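Local coordinates for tailspike protein (Acinetobacter phage vB_ApiP_P1, PDB 6E1R) that probably recognises and hydrolyses the surface polysaccharide of Acinetobacter baumannii, as tailspikes of related phages do, so that the phage can attach to its host, at residues A[434-445]-A[536-547]; A[483-491]-A[515-523]. All coordinates share one frame; numbering follows the deposited sequence.

Contact 1. Residues A[434-445]-A[536-547]; sequences NYKKTINRDFTV and STAGRFAMEVFT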
# COMPACT_ATOMS: atom_id res chain seq x y z
N ASN A 434 15.94 3.22 -34.11
CA ASN A 434 17.35 3.39 -34.44
C ASN A 434 17.54 4.61 -35.33
O ASN A 434 18.21 4.57 -36.37
CB ASN A 434 17.93 2.13 -35.08
CG ASN A 434 17.82 0.91 -34.18
OD1 ASN A 434 17.72 1.04 -32.96
ND2 ASN A 434 17.85 -0.27 -34.78
N TYR A 435 16.94 5.72 -34.91
CA TYR A 435 16.75 6.91 -35.72
C TYR A 435 17.69 8.01 -35.27
O TYR A 435 17.94 8.18 -34.07
CB TYR A 435 15.28 7.36 -35.64
CG TYR A 435 14.99 8.82 -35.92
CD1 TYR A 435 15.07 9.77 -34.91
CD2 TYR A 435 14.59 9.23 -37.18
CE1 TYR A 435 14.78 11.10 -35.16
CE2 TYR A 435 14.30 10.56 -37.44
CZ TYR A 435 14.40 11.49 -36.43
OH TYR A 435 14.11 12.81 -36.67
N LYS A 436 18.22 8.76 -36.23
CA LYS A 436 19.07 9.90 -35.93
C LYS A 436 18.76 11.04 -36.89
O LYS A 436 18.54 10.82 -38.08
CB LYS A 436 20.56 9.55 -36.02
CG LYS A 436 21.46 10.61 -35.40
CD LYS A 436 22.77 10.76 -36.14
CE LYS A 436 23.60 11.89 -35.55
NZ LYS A 436 22.88 13.19 -35.58
N LYS A 437 18.75 12.26 -36.35
CA LYS A 437 18.48 13.47 -37.11
C LYS A 437 19.71 14.36 -37.10
O LYS A 437 20.30 14.60 -36.04
CB LYS A 437 17.29 14.23 -36.50
CG LYS A 437 16.93 15.54 -37.19
CD LYS A 437 16.09 15.34 -38.42
CE LYS A 437 15.37 16.61 -38.82
NZ LYS A 437 14.44 17.07 -37.74
N THR A 438 20.11 14.83 -38.28
CA THR A 438 21.19 15.79 -38.41
C THR A 438 20.69 16.94 -39.27
O THR A 438 20.26 16.72 -40.41
CB THR A 438 22.44 15.16 -39.02
OG1 THR A 438 22.73 13.93 -38.35
CG2 THR A 438 23.63 16.10 -38.87
N ILE A 439 20.73 18.15 -38.73
CA ILE A 439 20.21 19.32 -39.43
C ILE A 439 21.36 20.26 -39.79
O ILE A 439 22.51 20.01 -39.43
CB ILE A 439 19.14 20.04 -38.59
CG1 ILE A 439 19.76 20.62 -37.32
CG2 ILE A 439 18.00 19.10 -38.25
CD1 ILE A 439 18.84 21.54 -36.55
N ASN A 440 21.03 21.34 -40.49
CA ASN A 440 22.00 22.38 -40.86
C ASN A 440 23.16 21.80 -41.66
O ASN A 440 24.32 22.19 -41.48
CB ASN A 440 22.50 23.12 -39.62
CG ASN A 440 21.37 23.75 -38.83
OD1 ASN A 440 20.29 24.01 -39.36
ND2 ASN A 440 21.62 24.01 -37.55
N ARG A 441 22.86 20.86 -42.55
CA ARG A 441 23.85 20.32 -43.47
C ARG A 441 23.94 21.27 -44.66
O ARG A 441 23.15 21.19 -45.60
CB ARG A 441 23.49 18.91 -43.90
CG ARG A 441 23.29 17.92 -42.75
CD ARG A 441 24.59 17.68 -41.98
NE ARG A 441 24.88 18.73 -41.00
CZ ARG A 441 25.99 18.81 -40.29
NH1 ARG A 441 26.94 17.89 -40.44
NH2 ARG A 441 26.17 19.80 -39.44
N ASP A 442 24.91 22.18 -44.61
CA ASP A 442 25.05 23.23 -45.61
C ASP A 442 26.03 22.79 -46.69
O ASP A 442 27.17 22.43 -46.39
CB ASP A 442 25.51 24.53 -44.96
CG ASP A 442 24.63 24.94 -43.79
OD1 ASP A 442 23.40 24.70 -43.87
OD2 ASP A 442 25.15 25.49 -42.80
N PHE A 443 25.59 22.81 -47.94
CA PHE A 443 26.37 22.33 -49.07
C PHE A 443 26.63 23.45 -50.07
O PHE A 443 25.81 24.36 -50.23
CB PHE A 443 25.66 21.19 -49.80
CG PHE A 443 25.58 19.91 -49.01
CD1 PHE A 443 24.54 19.71 -48.11
CD2 PHE A 443 26.53 18.92 -49.16
CE1 PHE A 443 24.45 18.54 -47.39
CE2 PHE A 443 26.45 17.75 -48.44
CZ PHE A 443 25.41 17.56 -47.55
N THR A 444 27.77 23.37 -50.73
CA THR A 444 28.02 24.05 -51.99
C THR A 444 28.10 23.00 -53.09
O THR A 444 28.05 21.79 -52.83
CB THR A 444 29.31 24.88 -51.93
OG1 THR A 444 30.43 24.03 -51.71
CG2 THR A 444 29.23 25.91 -50.82
N VAL A 445 28.20 23.47 -54.33
CA VAL A 445 28.20 22.56 -55.48
C VAL A 445 29.35 21.57 -55.35
O VAL A 445 30.52 21.95 -55.43
CB VAL A 445 28.28 23.34 -56.80
CG1 VAL A 445 28.38 22.37 -57.97
CG2 VAL A 445 27.06 24.23 -56.96
N SER A 536 23.62 20.25 -59.26
CA SER A 536 23.48 21.64 -58.85
C SER A 536 23.10 21.78 -57.38
O SER A 536 22.88 22.90 -56.92
CB SER A 536 22.42 22.34 -59.71
OG SER A 536 22.73 22.23 -61.09
N THR A 537 23.04 20.67 -56.64
CA THR A 537 22.57 20.70 -55.26
C THR A 537 23.44 21.61 -54.40
O THR A 537 24.67 21.46 -54.36
CB THR A 537 22.56 19.28 -54.68
OG1 THR A 537 21.55 18.51 -55.34
CG2 THR A 537 22.29 19.31 -53.18
N ALA A 538 22.80 22.56 -53.72
CA ALA A 538 23.50 23.47 -52.82
C ALA A 538 22.49 24.12 -51.89
O ALA A 538 21.37 24.45 -52.31
CB ALA A 538 24.27 24.54 -53.60
N GLY A 539 22.88 24.29 -50.63
CA GLY A 539 22.05 24.92 -49.63
C GLY A 539 22.02 24.11 -48.36
O GLY A 539 22.87 23.24 -48.13
N ARG A 540 21.03 24.39 -47.52
CA ARG A 540 20.88 23.74 -46.22
C ARG A 540 19.92 22.56 -46.33
O ARG A 540 18.79 22.72 -46.81
CB ARG A 540 20.40 24.73 -45.16
CG ARG A 540 20.05 24.08 -43.84
CD ARG A 540 20.06 25.10 -42.72
NE ARG A 540 21.41 25.60 -42.49
CZ ARG A 540 21.75 26.45 -41.53
NH1 ARG A 540 20.83 26.90 -40.69
NH2 ARG A 540 23.01 26.85 -41.41
N PHE A 541 20.37 21.39 -45.88
CA PHE A 541 19.58 20.17 -45.93
C PHE A 541 19.60 19.50 -44.56
O PHE A 541 20.35 19.89 -43.67
CB PHE A 541 20.12 19.21 -47.01
CG PHE A 541 20.03 19.76 -48.41
CD1 PHE A 541 21.02 20.60 -48.90
CD2 PHE A 541 18.97 19.43 -49.23
CE1 PHE A 541 20.95 21.10 -50.18
CE2 PHE A 541 18.89 19.93 -50.52
CZ PHE A 541 19.88 20.77 -50.99
N ALA A 542 18.74 18.49 -44.41
CA ALA A 542 18.64 17.75 -43.16
C ALA A 542 18.40 16.28 -43.47
O ALA A 542 17.52 15.95 -44.26
CB ALA A 542 17.52 18.30 -42.28
N MSE A 543 19.18 15.41 -42.83
CA MSE A 543 19.04 13.97 -43.04
C MSE A 543 18.40 13.28 -41.85
O MSE A 543 18.50 13.74 -40.71
CB MSE A 543 20.41 13.34 -43.31
CG MSE A 543 20.93 13.50 -44.74
SE MSE A 543 21.39 15.34 -45.19
CE MSE A 543 22.54 14.99 -46.72
N GLU A 544 17.73 12.16 -42.12
CA GLU A 544 17.18 11.28 -41.09
C GLU A 544 17.61 9.86 -41.42
O GLU A 544 17.25 9.34 -42.48
CB GLU A 544 15.66 11.39 -41.01
CG GLU A 544 15.17 12.71 -40.45
CD GLU A 544 13.65 12.84 -40.47
OE1 GLU A 544 13.06 12.77 -41.57
OE2 GLU A 544 13.06 13.02 -39.39
N VAL A 545 18.36 9.24 -40.52
CA VAL A 545 18.96 7.93 -40.76
C VAL A 545 18.24 6.90 -39.89
O VAL A 545 17.98 7.14 -38.71
CB VAL A 545 20.47 7.94 -40.47
CG1 VAL A 545 21.09 6.60 -40.81
CG2 VAL A 545 21.15 9.06 -41.24
N PHE A 546 17.93 5.76 -40.50
CA PHE A 546 17.30 4.63 -39.81
C PHE A 546 18.19 3.42 -40.04
O PHE A 546 18.33 2.95 -41.17
CB PHE A 546 15.88 4.37 -40.34
CG PHE A 546 14.98 5.57 -40.29
CD1 PHE A 546 15.02 6.54 -41.28
CD2 PHE A 546 14.07 5.72 -39.25
CE1 PHE A 546 14.19 7.64 -41.23
CE2 PHE A 546 13.23 6.82 -39.20
CZ PHE A 546 13.29 7.78 -40.19
N THR A 547 18.79 2.91 -38.96
CA THR A 547 19.77 1.84 -39.07
C THR A 547 19.16 0.49 -38.71
O THR A 547 18.18 0.41 -37.98
CB THR A 547 20.98 2.12 -38.17
OG1 THR A 547 20.65 1.80 -36.81
CG2 THR A 547 21.39 3.58 -38.26
O HOH W 1 18.68 21.85 -41.71

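Contact 2. Residues A[483-491]-A[515-523]; sequences NSAVYELLV and SHPSFTWSI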
# COMPACT_ATOMS: atom_id res chain seq x y z
N ASN A 483 11.19 19.07 -50.93
CA ASN A 483 12.00 18.18 -51.76
C ASN A 483 12.61 17.08 -50.90
O ASN A 483 13.27 17.36 -49.90
CB ASN A 483 13.09 18.97 -52.47
CG ASN A 483 12.54 19.94 -53.49
OD1 ASN A 483 11.42 19.78 -53.98
ND2 ASN A 483 13.33 20.96 -53.83
N SER A 484 12.37 15.83 -51.29
CA SER A 484 12.76 14.69 -50.49
C SER A 484 13.45 13.64 -51.36
O SER A 484 13.21 13.55 -52.57
CB SER A 484 11.55 14.06 -49.79
OG SER A 484 11.91 12.86 -49.12
N ALA A 485 14.32 12.86 -50.73
CA ALA A 485 15.00 11.76 -51.38
C ALA A 485 15.35 10.71 -50.34
O ALA A 485 15.71 11.04 -49.21
CB ALA A 485 16.27 12.22 -52.11
N VAL A 486 15.23 9.44 -50.73
CA VAL A 486 15.50 8.31 -49.84
C VAL A 486 16.63 7.49 -50.44
O VAL A 486 16.73 7.34 -51.66
CB VAL A 486 14.25 7.44 -49.60
CG1 VAL A 486 13.18 8.25 -48.90
CG2 VAL A 486 13.72 6.89 -50.91
N TYR A 487 17.50 6.98 -49.57
CA TYR A 487 18.65 6.19 -49.98
C TYR A 487 18.74 4.94 -49.11
O TYR A 487 18.53 5.01 -47.90
CB TYR A 487 19.95 6.99 -49.87
CG TYR A 487 19.93 8.31 -50.62
CD1 TYR A 487 19.39 9.45 -50.04
CD2 TYR A 487 20.46 8.42 -51.90
CE1 TYR A 487 19.37 10.66 -50.71
CE2 TYR A 487 20.45 9.62 -52.58
CZ TYR A 487 19.90 10.74 -51.98
OH TYR A 487 19.88 11.94 -52.64
N GLU A 488 19.04 3.81 -49.74
CA GLU A 488 19.19 2.54 -49.04
C GLU A 488 20.65 2.12 -49.16
O GLU A 488 21.15 1.88 -50.26
CB GLU A 488 18.27 1.48 -49.65
CG GLU A 488 18.24 0.16 -48.90
CD GLU A 488 17.24 0.16 -47.75
OE1 GLU A 488 16.94 1.24 -47.22
OE2 GLU A 488 16.76 -0.94 -47.39
N LEU A 489 21.34 2.03 -48.02
CA LEU A 489 22.78 1.83 -48.00
C LEU A 489 23.13 0.61 -47.16
O LEU A 489 22.61 0.44 -46.05
CB LEU A 489 23.50 3.06 -47.45
CG LEU A 489 23.16 4.40 -48.10
CD1 LEU A 489 23.83 5.54 -47.35
CD2 LEU A 489 23.56 4.41 -49.57
N LEU A 490 24.01 -0.23 -47.69
CA LEU A 490 24.65 -1.31 -46.93
C LEU A 490 26.06 -0.87 -46.56
O LEU A 490 26.84 -0.48 -47.43
CB LEU A 490 24.70 -2.60 -47.74
CG LEU A 490 23.45 -3.48 -47.76
CD1 LEU A 490 23.73 -4.78 -48.50
CD2 LEU A 490 22.97 -3.76 -46.35
N VAL A 491 26.38 -0.94 -45.27
CA VAL A 491 27.67 -0.49 -44.79
C VAL A 491 28.31 -1.56 -43.92
O VAL A 491 27.62 -2.34 -43.25
CB VAL A 491 27.56 0.84 -44.00
CG1 VAL A 491 27.07 1.96 -44.90
CG2 VAL A 491 26.64 0.67 -42.80
N SER A 515 17.86 23.03 -54.83
CA SER A 515 17.08 22.62 -53.68
C SER A 515 16.78 21.13 -53.64
O SER A 515 16.01 20.69 -52.78
CB SER A 515 15.76 23.41 -53.64
OG SER A 515 14.99 23.18 -54.80
N HIS A 516 17.35 20.34 -54.55
CA HIS A 516 17.08 18.90 -54.56
C HIS A 516 18.03 18.18 -53.61
O HIS A 516 19.24 18.42 -53.66
CB HIS A 516 17.22 18.33 -55.96
CG HIS A 516 16.20 18.85 -56.93
ND1 HIS A 516 16.09 18.37 -58.22
CD2 HIS A 516 15.25 19.81 -56.80
CE1 HIS A 516 15.12 19.01 -58.84
NE2 HIS A 516 14.59 19.89 -58.01
N PRO A 517 17.52 17.31 -52.73
CA PRO A 517 18.39 16.59 -51.78
C PRO A 517 19.12 15.41 -52.42
O PRO A 517 18.89 14.24 -52.10
CB PRO A 517 17.40 16.16 -50.70
CG PRO A 517 16.13 15.95 -51.44
CD PRO A 517 16.10 16.99 -52.53
N SER A 518 20.02 15.73 -53.35
CA SER A 518 20.72 14.72 -54.13
C SER A 518 22.15 14.58 -53.61
O SER A 518 22.92 15.55 -53.63
CB SER A 518 20.73 15.11 -55.61
OG SER A 518 19.42 15.45 -56.05
N PHE A 519 22.50 13.38 -53.16
CA PHE A 519 23.80 13.17 -52.53
C PHE A 519 24.33 11.78 -52.86
O PHE A 519 23.56 10.83 -53.04
CB PHE A 519 23.72 13.35 -51.01
CG PHE A 519 23.11 14.66 -50.59
CD1 PHE A 519 23.86 15.83 -50.61
CD2 PHE A 519 21.78 14.73 -50.20
CE1 PHE A 519 23.30 17.03 -50.24
CE2 PHE A 519 21.22 15.93 -49.82
CZ PHE A 519 21.98 17.08 -49.84
N THR A 520 25.65 11.68 -52.94
CA THR A 520 26.36 10.41 -53.02
C THR A 520 27.03 10.15 -51.68
O THR A 520 27.57 11.06 -51.05
CB THR A 520 27.40 10.43 -54.15
OG1 THR A 520 26.75 10.69 -55.40
CG2 THR A 520 28.14 9.10 -54.23
N TRP A 521 27.00 8.89 -51.25
CA TRP A 521 27.34 8.52 -49.88
C TRP A 521 28.67 7.77 -49.81
O TRP A 521 28.96 6.93 -50.66
CB TRP A 521 26.23 7.68 -49.26
CG TRP A 521 24.93 8.42 -49.26
CD1 TRP A 521 23.96 8.37 -50.21
CD2 TRP A 521 24.48 9.34 -48.26
NE1 TRP A 521 22.92 9.20 -49.87
CE2 TRP A 521 23.21 9.81 -48.67
CE3 TRP A 521 25.02 9.81 -47.06
CZ2 TRP A 521 22.48 10.72 -47.92
CZ3 TRP A 521 24.29 10.72 -46.32
CH2 TRP A 521 23.03 11.17 -46.75
N SER A 522 29.46 8.10 -48.79
CA SER A 522 30.75 7.48 -48.56
C SER A 522 31.00 7.41 -47.06
O SER A 522 30.22 7.92 -46.26
CB SER A 522 31.88 8.24 -49.26
OG SER A 522 31.98 9.56 -48.76
N ILE A 523 32.10 6.76 -46.69
CA ILE A 523 32.54 6.67 -45.31
C ILE A 523 34.03 7.01 -45.28
O ILE A 523 34.83 6.38 -45.98
CB ILE A 523 32.30 5.27 -44.70
CG1 ILE A 523 30.82 4.88 -44.82
CG2 ILE A 523 32.74 5.24 -43.25
CD1 ILE A 523 30.52 3.49 -44.33

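Contact 1. Residues A[434-445]-A[536-547]
Lys436 with Val545, Thr438 with Met543, Arg441 with Phe541 and Phe443 with Gly539 are the hydrogen-bonded pairs of an antiparallel ladder joining strands 435-443 and 539-547. Between Thr438 and Arg441 the register slips by one residue, a beta bulge: Asn440 takes positive phi (58°), and a water bridges Asn440 N and Phe541 O there. Beyond the ladder's start, Asn434 ND2 donates to Thr547 O from above the carbonyl plane, at 3.3 Å.

The charged contact lies just past the bulge. Arg540 meets Asp442 side-on, NE to OD1 at 2.6 Å and NH2 to OD2 at 2.9 Å, with guanidinium and carboxylate only 13° from coplanar. This two-point grip fixes the rotation of both groups, while the Asn440 amide lies over one guanidinium face. On the same side of the sheet, Tyr435 OH bonds to the anti lone pair of Glu544 OE2 at 2.9 Å. Lys437 CD packs on Glu544 CG, and Lys437 NZ, 4.6 Å from Glu544 OE2 and so beyond a salt bridge, probably favours the charged carboxylate.

Apolar contacts fall on both faces. Tyr435 CG stands anti to the backbone N (chi1 156°), which carries the ring alongside Phe546. There Tyr435 CD2 lies 3.4 Å from Phe546 CE2. Opposite, Phe443 CD1 approaches Phe541 CD1 at 3.7 Å, and the selenomethionine methyl of Met543 reaches Phe443 CZ.

Strand 435-443 is an outer strand of its five-stranded sheet within the chain; strand 539-548 pairs on its other edge with strand 465-474. The Phe443, Phe541 and Met543 face packs against Phe519 and strand 448-455 of the four-stranded sheet, whereas Asn434 OD1 accepts from Ser430 N of the second subunit.

Contact 2. Residues A[483-491]-A[515-523]
Strands 484-491 and 519-523 run nearly parallel, 16° apart, but their axes come no closer than 9.5 Å, so they lie in two facing layers and meet through side chains.

Tyr487 is the central link. Tyr487 OH donates to Pro517 O at 2.6 Å, in the carbonyl plane and on a lone pair, and accepts from Phe519 N at 3.0 Å. One phenol oxygen thereby ties down backbone groups on both sides of Ser518, one of them the carbonyl of Pro517, the centre of an inverse gamma turn. With CG anti to its carbonyl carbon (chi1 -54°), the Tyr487 ring presents a face to the indole of Trp521. The pair is edge-to-face, planes at 68°, with Trp521 NE1 pointing at the phenol face 3.2 Å from Tyr487 CG.

Leu489 CD1 sits over a face of the indole, 3.6 Å from Trp521 CG, in a CH-pi contact; Phe519 CB lies over the opposite face. Farther along, Val491 CG1 meets Ile523 CD1 at 3.8 Å. At the loop end, Ala485 CB and Asn483 CB pack on the Pro517 ring, and Asn483 ND2 donates to Ser515 O at 2.9 Å, fairly straight but from well above the carbonyl plane.

In its own five-stranded sheet, strand 484-494 lies between strands 465-474 and 497-507, with Glu488 turned to the other side, where it forms a salt bridge with Arg467 of the third subunit. Strand 519-523 pairs with strand 528-533 in the four-stranded sheet, whose Leu529 and Ala531 pack against Trp521.

Both contacts belong to the C-terminal beta-sandwich-like domain, well removed from the parallel beta-helical body: their centres lie about 48 and 54 Å from the centre of the chain, and about 9 Å from each other. Contact 1 is a strand pairing at one edge of the five-stranded sheet, whereas contact 2 joins that sheet to the four-stranded one facing it. In sequence, contact 2 is nested within the loop that contact 1 closes. Phe519 joins their cores, its CE1 lying 3.4 Å from Phe443 CE1 and its CE2 3.5 Å from Met543 CE. A probable hydrogen bond from Thr537 OG1 to His516 O, 2.9 Å, connects the adjoining loops. Both also touch neighbouring subunits of the trimer.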